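Local coordinates for tripeptidase (Staphylococcus aureus subsp. aureus, PDB 3RZA), which probably removes the N-terminal residue from tripeptides as a metal-dependent aminopeptidase of the M20 family, at residues Q24-T29 with G133-L138; L93-H98 with Y183-S188; Q155-V160 with E175-D180; G192-G197 with V356-G361; P309-N314 with D344-N349. All blocks are in the same frame, centred on the assembly; numbering follows the deposited sequence.

Contact 1. Residues Q24-T29 with G133-L138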
# COMPACT_ATOMS: atom_id res chain seq x y z
N GLN A 24 32.87 -3.92 36.71
CA GLN A 24 31.75 -4.76 37.11
C GLN A 24 30.55 -3.91 37.51
O GLN A 24 29.43 -4.25 37.16
CB GLN A 24 32.15 -5.69 38.26
CG GLN A 24 31.07 -6.72 38.69
CD GLN A 24 30.73 -7.71 37.58
OE1 GLN A 24 29.66 -7.63 36.96
NE2 GLN A 24 31.66 -8.60 37.29
N ARG A 25 30.78 -2.86 38.29
CA ARG A 25 29.68 -1.98 38.69
C ARG A 25 29.01 -1.32 37.47
O ARG A 25 27.77 -1.24 37.43
CB ARG A 25 30.14 -0.91 39.67
CG ARG A 25 28.99 -0.04 40.25
CD ARG A 25 29.49 0.84 41.35
NE ARG A 25 30.51 1.77 40.87
CZ ARG A 25 31.46 2.36 41.61
NH1 ARG A 25 31.52 2.19 42.94
NH2 ARG A 25 32.35 3.17 41.02
N LEU A 26 29.82 -0.86 36.51
CA LEU A 26 29.33 -0.29 35.24
C LEU A 26 28.45 -1.28 34.50
O LEU A 26 27.36 -0.92 34.03
CB LEU A 26 30.52 0.11 34.34
CG LEU A 26 30.25 0.65 32.91
CD1 LEU A 26 29.27 1.79 32.94
CD2 LEU A 26 31.57 1.08 32.25
N LEU A 27 28.94 -2.52 34.36
CA LEU A 27 28.20 -3.60 33.70
C LEU A 27 26.87 -3.89 34.41
O LEU A 27 25.85 -3.98 33.75
CB LEU A 27 29.08 -4.89 33.62
CG LEU A 27 28.46 -6.19 33.06
CD1 LEU A 27 27.81 -5.96 31.73
CD2 LEU A 27 29.53 -7.34 32.98
N ASN A 28 26.88 -3.99 35.73
CA ASN A 28 25.65 -4.20 36.50
C ASN A 28 24.64 -3.06 36.34
O ASN A 28 23.46 -3.32 36.17
CB ASN A 28 25.95 -4.42 38.00
CG ASN A 28 26.73 -5.72 38.26
OD1 ASN A 28 26.76 -6.64 37.45
ND2 ASN A 28 27.37 -5.78 39.41
N THR A 29 25.13 -1.81 36.31
CA THR A 29 24.28 -0.63 36.06
C THR A 29 23.64 -0.67 34.68
O THR A 29 22.45 -0.43 34.54
CB THR A 29 25.06 0.67 36.24
OG1 THR A 29 25.51 0.73 37.60
CG2 THR A 29 24.21 1.92 35.92
N GLY A 133 25.08 4.92 27.30
CA GLY A 133 25.32 6.31 27.66
C GLY A 133 24.91 6.66 29.08
O GLY A 133 25.68 7.28 29.82
N LEU A 134 23.72 6.24 29.48
CA LEU A 134 23.24 6.47 30.84
C LEU A 134 24.10 5.76 31.88
O LEU A 134 24.38 6.32 32.93
CB LEU A 134 21.78 6.02 31.00
CG LEU A 134 20.74 6.84 30.22
CD1 LEU A 134 19.37 6.20 30.35
CD2 LEU A 134 20.70 8.27 30.69
N ALA A 135 24.49 4.51 31.59
CA ALA A 135 25.29 3.72 32.50
C ALA A 135 26.66 4.37 32.71
O ALA A 135 27.09 4.58 33.86
CB ALA A 135 25.43 2.29 31.97
N ALA A 136 27.30 4.73 31.59
CA ALA A 136 28.54 5.50 31.58
C ALA A 136 28.47 6.76 32.45
O ALA A 136 29.35 6.99 33.31
CB ALA A 136 28.94 5.86 30.13
N MSE A 137 27.41 7.54 32.29
CA MSE A 137 27.18 8.71 33.15
C MSE A 137 27.10 8.37 34.65
O MSE A 137 27.78 9.00 35.47
CB MSE A 137 25.88 9.42 32.77
CG MSE A 137 25.87 10.18 31.47
SE MSE A 137 24.04 10.72 31.12
CE MSE A 137 24.45 11.62 29.53
N LEU A 138 26.29 7.37 34.99
CA LEU A 138 26.07 7.01 36.41
C LEU A 138 27.35 6.51 37.08
O LEU A 138 27.67 6.93 38.19
CB LEU A 138 24.93 5.98 36.55
CG LEU A 138 23.54 6.51 36.14
CD1 LEU A 138 22.56 5.37 35.85
CD2 LEU A 138 22.98 7.40 37.20
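Leu26 and Thr29 of helix 23-34 lean on Ala135 and Leu138 of helix 128-147, a helix-helix packing contact on the metal-binding domain of the M20 peptidase fold. The two short segments run 138° apart in direction, and their axes come within 9.0 Å, close enough for backbone atoms to take part. The contact is apolar, with no hydrogen bond crossing it. Beside it, Arg25 forms salt bridges with Glu139 and Glu146 further along helix 128-147. Among the apolar groups, Leu26 sends CG anti to its backbone N (chi1 176°), which carries the CD1 branch toward the second helix; CD1 lies 3.7 Å from Ala135 O and 4.0 Å from Ala135 CB. Leu26 also touches Leu377, Asn378 and Ala381 of helix 374-393, so it sits where three helices converge. One turn after Leu26, Thr29 uses its methyl rather than its hydroxyl. The small Ala135 lets that methyl come up to the backbone, with CG2 4.0 Å from Ala135 CA. The same Thr29 CG2 reaches the CD1 branch of Leu138 obliquely, at 3.8 Å.

Contact 2. Residues L93-H98 with Y183-S188. With ZN (zinc ion), chain C.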
# COMPACT_ATOMS: atom_id res chain seq x y z
N LEU A 93 30.10 22.36 31.60
CA LEU A 93 29.89 21.24 30.69
C LEU A 93 28.49 20.74 30.82
O LEU A 93 27.91 20.82 31.91
CB LEU A 93 30.85 20.10 31.06
CG LEU A 93 30.85 18.82 30.22
CD1 LEU A 93 31.08 19.12 28.73
CD2 LEU A 93 31.90 17.91 30.77
N TYR A 94 27.94 20.19 29.73
CA TYR A 94 26.78 19.33 29.83
C TYR A 94 27.02 18.02 29.09
O TYR A 94 27.83 17.96 28.18
CB TYR A 94 25.47 20.01 29.34
CG TYR A 94 25.15 19.78 27.89
CD1 TYR A 94 25.77 20.55 26.90
CD2 TYR A 94 24.25 18.78 27.49
CE1 TYR A 94 25.52 20.33 25.57
CE2 TYR A 94 24.01 18.55 26.14
CZ TYR A 94 24.64 19.34 25.18
OH TYR A 94 24.39 19.13 23.84
N LEU A 95 26.31 16.98 29.53
CA LEU A 95 26.32 15.68 28.89
C LEU A 95 24.87 15.27 28.74
O LEU A 95 24.08 15.53 29.65
CB LEU A 95 27.05 14.67 29.76
CG LEU A 95 28.51 14.96 30.09
CD1 LEU A 95 28.97 14.04 31.23
CD2 LEU A 95 29.39 14.80 28.84
N THR A 96 24.51 14.64 27.62
CA THR A 96 23.14 14.18 27.37
C THR A 96 23.05 12.76 26.81
O THR A 96 23.88 12.36 26.00
CB THR A 96 22.31 15.16 26.48
OG1 THR A 96 20.95 14.74 26.42
CG2 THR A 96 22.85 15.23 25.07
N SER A 97 22.12 11.99 27.37
CA SER A 97 21.67 10.74 26.80
C SER A 97 20.17 10.71 26.86
O SER A 97 19.57 11.56 27.50
CB SER A 97 22.27 9.56 27.58
OG SER A 97 23.55 9.24 27.07
N HIS A 98 19.56 9.79 26.13
CA HIS A 98 18.09 9.64 26.13
C HIS A 98 17.67 8.33 26.81
O HIS A 98 18.33 7.30 26.65
CB HIS A 98 17.51 9.76 24.71
CG HIS A 98 17.93 8.69 23.77
ND1 HIS A 98 17.19 7.54 23.56
CD2 HIS A 98 18.94 8.65 22.86
CE1 HIS A 98 17.76 6.82 22.61
NE2 HIS A 98 18.81 7.48 22.16
N TYR A 183 28.28 17.36 25.17
CA TYR A 183 28.42 16.11 24.47
C TYR A 183 27.15 15.30 24.55
O TYR A 183 26.68 15.02 25.66
CB TYR A 183 29.57 15.30 25.06
CG TYR A 183 30.86 16.05 24.97
CD1 TYR A 183 31.57 16.12 23.76
CD2 TYR A 183 31.34 16.79 26.07
CE1 TYR A 183 32.76 16.84 23.67
CE2 TYR A 183 32.52 17.53 25.98
CZ TYR A 183 33.23 17.55 24.78
OH TYR A 183 34.39 18.31 24.69
N ALA A 184 26.61 14.91 23.40
CA ALA A 184 25.58 13.86 23.34
C ALA A 184 26.27 12.51 23.26
O ALA A 184 27.02 12.27 22.33
CB ALA A 184 24.67 14.09 22.17
N ILE A 185 26.05 11.65 24.25
CA ILE A 185 26.70 10.34 24.34
C ILE A 185 25.80 9.36 23.58
O ILE A 185 25.10 8.53 24.19
CB ILE A 185 26.94 9.89 25.84
CG1 ILE A 185 27.63 11.01 26.67
CG2 ILE A 185 27.77 8.59 25.89
CD1 ILE A 185 27.68 10.73 28.17
N ASP A 186 25.78 9.47 22.25
CA ASP A 186 24.75 8.83 21.43
C ASP A 186 25.06 8.80 19.89
O ASP A 186 24.17 9.01 19.08
CB ASP A 186 23.39 9.56 21.68
CG ASP A 186 22.18 8.82 21.09
OD1 ASP A 186 22.18 7.57 21.09
OD2 ASP A 186 21.21 9.48 20.65
N ALA A 187 26.30 8.50 19.51
CA ALA A 187 26.70 8.34 18.09
C ALA A 187 26.94 6.86 17.75
O ALA A 187 27.53 6.13 18.56
CB ALA A 187 27.93 9.15 17.80
N SER A 188 26.47 6.42 16.58
CA SER A 188 26.84 5.10 16.01
C SER A 188 28.23 5.20 15.40
O SER A 188 28.39 5.41 14.20
CB SER A 188 25.82 4.65 14.95
OG SER A 188 24.54 4.47 15.52
ZN ZN C . 20.19 6.95 20.62
O HOH W 1 19.64 7.06 18.61
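His98 holds CG over its own backbone, flanked by N and C (chi1 64°), and Asp186 has CG anti to its N (chi1 -169°); these torsions bring imidazole and carboxylate to one zinc ion. Zinc is bound by His98 NE2 at 2.1 Å and by Asp186 OD1 at 2.1 Å, with water 1 and Asp129 as further ligands. Asp129 is shared with the neighbouring calcium ion, giving a two-metal site consistent with an M20 peptidase. The carboxylate lies at the edge of the imidazole, their planes 68° apart. Behind the site, strands 93-98 and 181-184 are parallel neighbours in the central sheet. Tyr183 N donates to Tyr94 O, Thr96 N to Tyr183 O, and Ile185 N to Thr96 O at 2.9 Å. On the face of Leu95 and Tyr183, Leu93 CD1 touches the edge of the Tyr183 ring 3.5 Å from CE2. On the other face, Thr96 CG2 meets Ala184 CB at 3.6 Å. Ile185 centres an inverse gamma turn, where the chain turns a corner and carries Asp186 toward the metal. Tyr362 also bonds to Asp186 OD1, which probably helps fix the carboxylate's rotation about the ion.

Contact 3. Residues Q155-V160 with E175-D180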
# COMPACT_ATOMS: atom_id res chain seq x y z
N GLN A 155 26.24 19.45 33.89
CA GLN A 155 24.81 19.10 33.80
C GLN A 155 24.62 17.78 33.04
O GLN A 155 25.30 17.53 32.04
CB GLN A 155 24.00 20.22 33.16
CG GLN A 155 23.91 21.42 34.04
CD GLN A 155 22.93 22.46 33.54
OE1 GLN A 155 22.96 22.83 32.38
NE2 GLN A 155 22.11 22.99 34.44
N PHE A 156 23.72 16.93 33.56
CA PHE A 156 23.36 15.67 32.95
C PHE A 156 21.92 15.81 32.50
O PHE A 156 21.02 15.96 33.33
CB PHE A 156 23.52 14.53 33.95
CG PHE A 156 24.94 14.29 34.34
CD1 PHE A 156 25.56 15.09 35.28
CD2 PHE A 156 25.68 13.26 33.74
CE1 PHE A 156 26.89 14.88 35.62
CE2 PHE A 156 27.01 13.03 34.10
CZ PHE A 156 27.61 13.84 35.03
N VAL A 157 21.73 15.82 31.18
CA VAL A 157 20.44 16.11 30.55
C VAL A 157 19.88 14.80 30.01
O VAL A 157 20.43 14.23 29.05
CB VAL A 157 20.59 17.17 29.40
CG1 VAL A 157 19.26 17.44 28.76
CG2 VAL A 157 21.19 18.46 29.94
N ILE A 158 18.81 14.30 30.63
CA ILE A 158 18.24 12.98 30.28
C ILE A 158 16.91 13.21 29.58
O ILE A 158 15.94 13.70 30.20
CB ILE A 158 18.05 12.05 31.51
CG1 ILE A 158 19.19 12.18 32.53
CG2 ILE A 158 17.89 10.61 31.06
CD1 ILE A 158 20.58 12.01 31.97
N THR A 159 16.86 12.90 28.28
CA THR A 159 15.71 13.22 27.46
C THR A 159 14.79 12.04 27.27
O THR A 159 15.19 10.88 27.42
CB THR A 159 16.10 13.71 26.06
OG1 THR A 159 16.76 12.65 25.37
CG2 THR A 159 16.98 14.87 26.15
N VAL A 160 13.58 12.37 26.88
CA VAL A 160 12.52 11.41 26.54
C VAL A 160 12.25 11.58 25.06
O VAL A 160 12.69 12.57 24.45
CB VAL A 160 11.26 11.66 27.34
CG1 VAL A 160 11.45 11.19 28.82
CG2 VAL A 160 10.85 13.14 27.27
N GLU A 175 15.95 27.23 29.53
CA GLU A 175 16.36 28.03 30.69
C GLU A 175 16.86 27.20 31.89
O GLU A 175 17.52 27.75 32.77
CB GLU A 175 15.25 29.00 31.09
CG GLU A 175 15.12 30.12 30.05
CD GLU A 175 13.85 30.91 30.19
OE1 GLU A 175 13.63 31.49 31.28
OE2 GLU A 175 13.09 30.97 29.19
N LEU A 176 16.58 25.90 31.91
CA LEU A 176 17.23 24.98 32.83
C LEU A 176 18.71 24.70 32.49
O LEU A 176 19.44 24.23 33.35
CB LEU A 176 16.44 23.66 32.91
CG LEU A 176 15.01 23.75 33.45
CD1 LEU A 176 14.25 22.42 33.26
CD2 LEU A 176 14.99 24.19 34.93
N LEU A 177 19.13 24.96 31.24
CA LEU A 177 20.49 24.67 30.80
C LEU A 177 21.45 25.79 31.17
O LEU A 177 21.10 26.96 31.10
CB LEU A 177 20.55 24.44 29.28
CG LEU A 177 19.67 23.34 28.66
CD1 LEU A 177 20.14 23.04 27.25
CD2 LEU A 177 19.65 22.07 29.50
N ASP A 178 22.67 25.41 31.52
CA ASP A 178 23.73 26.36 31.88
C ASP A 178 25.06 25.65 31.59
O ASP A 178 25.61 24.95 32.47
CB ASP A 178 23.61 26.78 33.36
CG ASP A 178 24.67 27.79 33.77
OD1 ASP A 178 25.13 28.56 32.93
OD2 ASP A 178 25.01 27.83 34.97
N ALA A 179 25.51 25.77 30.34
CA ALA A 179 26.74 25.13 29.87
C ALA A 179 27.38 25.95 28.77
O ALA A 179 26.67 26.57 27.98
CB ALA A 179 26.45 23.72 29.37
N ASP A 180 28.71 25.95 28.72
CA ASP A 180 29.49 26.54 27.61
C ASP A 180 29.57 25.62 26.38
O ASP A 180 29.65 26.10 25.26
CB ASP A 180 30.91 26.85 28.08
CG ASP A 180 30.95 27.93 29.18
OD1 ASP A 180 30.44 29.04 28.94
OD2 ASP A 180 31.47 27.65 30.27
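This contact is made by side chain-to-backbone hydrogen bonds: Gln155, on strand 154-159 of the central sheet, grips the loop at Leu176-Asp178 that leads from helix 167-171 into strand 181-184. Within this beta-alpha-beta crossover the glutamine holds the returning chain against the strand from which it set out. Its CG stands anti to the carbonyl carbon (chi1 -69°), and the chain is extended beyond it, placing the amide beside the loop backbone. Both ends of the amide are used. OE1 accepts from Asp178 N at 2.7 Å, with the donor tilted 33° from the carbonyl plane of the glutamine. NE2 gives a hydrogen to Leu176 O at 3.1 Å, lying in the plane of that backbone carbonyl. NE2 also bonds to Thr80 OG1 on the adjoining strand 77-81. Two residues along, Val157 points the same way and adds an apolar touch, its CG2 branch meeting Leu177 CD2 at 3.9 Å with the side chains about perpendicular. The Asp178 side chain is engaged elsewhere, its OD2 taking a salt bridge from Lys92 and a hydrogen bond from Gln153. The buried amide of Gln155 thus has both ends satisfied: the backbone N-H and C=O fix which way round it lies, the Thr80 hydroxyl gives NE2 a second partner, and together these bonds probably hold the loop in place.

Contact 4. Residues G192-G197 with V356-G361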
# COMPACT_ATOMS: atom_id res chain seq x y z
N GLY A 192 35.79 6.95 21.02
CA GLY A 192 36.95 7.78 20.67
C GLY A 192 36.82 8.43 19.29
O GLY A 192 37.72 9.16 18.88
N THR A 193 35.73 8.14 18.58
CA THR A 193 35.32 8.90 17.40
C THR A 193 34.24 9.90 17.79
O THR A 193 33.35 9.57 18.58
CB THR A 193 34.81 7.95 16.30
OG1 THR A 193 35.90 7.09 15.93
CG2 THR A 193 34.31 8.73 15.07
N THR A 194 34.34 11.13 17.27
CA THR A 194 33.43 12.25 17.61
C THR A 194 32.74 12.71 16.34
O THR A 194 33.40 13.01 15.36
CB THR A 194 34.23 13.45 18.22
OG1 THR A 194 35.02 12.99 19.30
CG2 THR A 194 33.30 14.55 18.71
N VAL A 195 31.40 12.75 16.37
CA VAL A 195 30.63 13.38 15.32
C VAL A 195 30.65 14.90 15.54
O VAL A 195 30.15 15.38 16.56
CB VAL A 195 29.17 12.90 15.34
CG1 VAL A 195 28.35 13.69 14.35
CG2 VAL A 195 29.09 11.39 15.09
N VAL A 196 31.21 15.64 14.57
CA VAL A 196 31.31 17.14 14.63
C VAL A 196 30.31 17.86 13.74
O VAL A 196 30.23 19.10 13.77
CB VAL A 196 32.76 17.65 14.32
CG1 VAL A 196 33.75 17.05 15.35
CG2 VAL A 196 33.21 17.35 12.83
N GLY A 197 29.52 17.10 12.99
CA GLY A 197 28.49 17.67 12.18
C GLY A 197 27.47 16.64 11.83
O GLY A 197 27.77 15.45 11.83
N VAL A 356 28.79 18.26 20.31
CA VAL A 356 29.25 17.20 19.41
C VAL A 356 28.81 15.87 20.03
O VAL A 356 28.41 15.83 21.20
CB VAL A 356 30.81 17.27 19.21
CG1 VAL A 356 31.21 18.68 18.74
CG2 VAL A 356 31.54 16.90 20.47
N ILE A 357 28.88 14.80 19.24
CA ILE A 357 28.23 13.55 19.58
C ILE A 357 29.33 12.49 19.68
O ILE A 357 30.08 12.28 18.72
CB ILE A 357 27.15 13.10 18.53
CG1 ILE A 357 26.45 14.31 17.87
CG2 ILE A 357 26.09 12.19 19.17
CD1 ILE A 357 25.70 15.23 18.88
N LEU A 358 29.43 11.84 20.85
CA LEU A 358 30.47 10.86 21.12
C LEU A 358 30.03 9.49 20.64
O LEU A 358 28.89 9.08 20.90
CB LEU A 358 30.76 10.78 22.62
CG LEU A 358 31.22 12.05 23.31
CD1 LEU A 358 31.33 11.79 24.82
CD2 LEU A 358 32.54 12.58 22.71
N GLY A 359 30.95 8.76 20.00
CA GLY A 359 30.71 7.38 19.65
C GLY A 359 30.49 6.53 20.89
O GLY A 359 31.26 6.65 21.84
N VAL A 360 29.41 5.75 20.89
CA VAL A 360 29.07 4.84 21.98
C VAL A 360 29.61 3.40 21.73
O VAL A 360 29.76 2.61 22.68
CB VAL A 360 27.53 4.82 22.22
CG1 VAL A 360 27.14 3.87 23.37
CG2 VAL A 360 27.03 6.23 22.54
N GLY A 361 29.86 3.04 20.45
CA GLY A 361 30.31 1.68 20.11
C GLY A 361 29.23 0.59 20.14
O GLY A 361 29.53 -0.59 19.94
O HOH W 2 33.37 8.29 21.94
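Gly192 meets the second segment through a water: its N donates to water 2, which in turn donates to Gly359 O at 2.7 Å. The backbone of Gly192 has a positive phi. Thr193 then makes the first direct bond, its O accepting at 2.9 Å, nearly in line with the carbonyl, from the N of Gly359, a residue without a side chain. Thr194 forms an antiparallel non-hydrogen-bonded pair with Leu358; its CG2 is anti to the backbone N and meets Val356 CG2 at 3.4 Å, tighter than usual van der Waals contact. Helix 318-329 packs on this face through Ala323 against Thr194 and Val319 and Val320 against Val356. Val195 forms the hydrogen-bonded pair with Ile357: Val195 N gives to Ile357 O at 2.7 Å, and Ile357 N returns a bond to Val195 O at 3.0 Å, each donor in the carbonyl plane of its acceptor. Their side chains lie on the opposite face of the sheet, CB to CB 3.8 Å apart. Val196 turns away and lies against strand 336-338. Strand 194-209 is thus joined to strand 355-359, which in turn pairs with strand 181-184 in the metal-binding part of the sheet. Three direct bonds, with a water bridge at one end, pair the buried backbone groups named here, while apolar side chains meet on each face.

Contact 5. Residues P309-N314 with D344-N349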
# COMPACT_ATOMS: atom_id res chain seq x y z
N PRO A 309 17.41 20.35 12.37
CA PRO A 309 18.38 21.14 11.61
C PRO A 309 19.81 20.59 11.72
O PRO A 309 20.18 20.02 12.75
CB PRO A 309 18.28 22.52 12.25
CG PRO A 309 17.91 22.25 13.69
CD PRO A 309 17.17 20.92 13.71
N GLY A 310 20.59 20.79 10.66
CA GLY A 310 21.99 20.39 10.62
C GLY A 310 22.89 21.34 11.36
O GLY A 310 22.48 22.43 11.72
N PHE A 311 24.10 20.88 11.65
CA PHE A 311 25.14 21.70 12.25
C PHE A 311 26.52 21.20 11.79
O PHE A 311 26.66 20.12 11.19
CB PHE A 311 25.03 21.69 13.79
CG PHE A 311 25.38 20.36 14.42
CD1 PHE A 311 24.43 19.36 14.54
CD2 PHE A 311 26.67 20.11 14.90
CE1 PHE A 311 24.76 18.13 15.11
CE2 PHE A 311 27.01 18.88 15.46
CZ PHE A 311 26.05 17.89 15.57
N LYS A 312 27.52 22.03 12.04
CA LYS A 312 28.91 21.68 11.82
C LYS A 312 29.68 22.53 12.81
O LYS A 312 29.60 23.76 12.75
CB LYS A 312 29.33 22.00 10.38
CG LYS A 312 30.85 21.75 10.01
CD LYS A 312 31.26 20.28 10.12
CE LYS A 312 32.76 20.09 9.85
NZ LYS A 312 33.68 20.50 11.03
N ILE A 313 30.35 21.89 13.76
CA ILE A 313 31.20 22.60 14.71
C ILE A 313 32.62 22.67 14.12
O ILE A 313 33.16 21.67 13.62
CB ILE A 313 31.22 21.92 16.09
CG1 ILE A 313 29.78 21.68 16.62
CG2 ILE A 313 32.01 22.76 17.06
CD1 ILE A 313 28.90 22.90 16.66
N ASN A 314 33.18 23.87 14.12
CA ASN A 314 34.54 24.11 13.66
C ASN A 314 35.52 23.19 14.42
O ASN A 314 35.44 23.07 15.64
CB ASN A 314 34.87 25.60 13.86
CG ASN A 314 36.23 25.99 13.34
OD1 ASN A 314 37.26 25.45 13.76
ND2 ASN A 314 36.25 27.00 12.50
N ASP A 344 19.81 14.29 19.87
CA ASP A 344 19.44 15.43 20.72
C ASP A 344 20.42 16.59 20.62
O ASP A 344 20.02 17.75 20.81
CB ASP A 344 19.27 15.01 22.19
CG ASP A 344 18.00 14.18 22.42
OD1 ASP A 344 16.99 14.36 21.71
OD2 ASP A 344 18.03 13.33 23.31
N GLY A 345 21.68 16.29 20.30
CA GLY A 345 22.67 17.29 19.97
C GLY A 345 22.34 18.21 18.82
O GLY A 345 22.76 19.35 18.83
N SER A 346 21.57 17.71 17.84
CA SER A 346 21.07 18.53 16.72
C SER A 346 20.13 19.63 17.21
O SER A 346 20.13 20.73 16.65
CB SER A 346 20.32 17.68 15.68
OG SER A 346 21.09 16.58 15.19
N ILE A 347 19.33 19.34 18.25
CA ILE A 347 18.43 20.32 18.83
C ILE A 347 19.17 21.25 19.79
O ILE A 347 18.94 22.46 19.76
CB ILE A 347 17.25 19.65 19.56
CG1 ILE A 347 16.45 18.75 18.61
CG2 ILE A 347 16.32 20.72 20.16
CD1 ILE A 347 16.01 19.42 17.25
N ILE A 348 20.06 20.69 20.60
CA ILE A 348 20.72 21.47 21.66
C ILE A 348 21.64 22.53 21.06
O ILE A 348 21.68 23.65 21.57
CB ILE A 348 21.54 20.56 22.65
CG1 ILE A 348 20.61 19.54 23.37
CG2 ILE A 348 22.37 21.42 23.66
CD1 ILE A 348 20.19 19.92 24.73
N ASN A 349 22.34 22.19 19.97
CA ASN A 349 23.07 23.19 19.16
C ASN A 349 22.25 24.43 18.78
O ASN A 349 22.79 25.53 18.80
CB ASN A 349 23.70 22.56 17.88
CG ASN A 349 25.10 21.95 18.14
OD1 ASN A 349 26.02 22.64 18.54
ND2 ASN A 349 25.24 20.64 17.90
O HOH W 3 21.52 17.67 12.76
O HOH W 4 21.62 22.08 14.95
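Residues 309-314 run in extended form past one side of the short helix 344-348, coming nearest at Pro309 and Ser346, whose CA atoms are 6.3 Å apart. Phe311 and Asn349 form the main side-chain contact. The ring of Phe311 is brought beneath the amide by a chi1 of 69°, which folds CG back over the residue's own main chain. Asn349 ND2 stands 3.3 Å above the ring plane, over its centre, and the amide and ring planes are 32° apart. The amide is therefore neither flat on the ring nor upright to it. ND2 also bonds to Ser355 O and, weakly, to Gly345 O, four residues earlier in the chain, so backbone carbonyls help hold the nitrogen over the aromatic face. The other end of the amide meets Ile313, whose CD1 comes to 3.4 Å from Asn349 OD1. At the rim of the ring, Ser346 OG lies in its plane, 4.0 Å from CE1. Here strand 299-312 returns from the smaller, lid-like domain beside strand 194-209, which leads out to it, and helix 344-348 packs against that junction. Phe311 and Ile313 bond by backbone to Ala198 and Val196 on that neighbouring strand. Pro309 closes the far end with CD 4.0 Å from Ile347 CD1, the side chains meeting about perpendicularly. Water 3 bridges the two segments, donating to Pro309 O at 2.7 Å and accepting at 2.7 Å from Ser346 OG, which also takes part in a bond with Ser343 N.

From the N terminus, helix 23-34 is first joined to helix 128-147 by contact 1, closing a loop that contains strand 93-98. Contact 2 opens on that strand and ends beyond the helix, so the two cross; Met137 packs against Ser97 and Ile185 between them. Contact 3 falls within the span of contact 2, and strands 93-98 and 154-159 adjoin in the sheet. Contact 4 then makes a long closure around the excursion of the chain between strands 194-209 and 355-359, and contact 5 lies inside that span. Strands 181-184 and 355-359 link contacts 2 and 4, while Thr159 and Asp344 join contact 3 to contact 5.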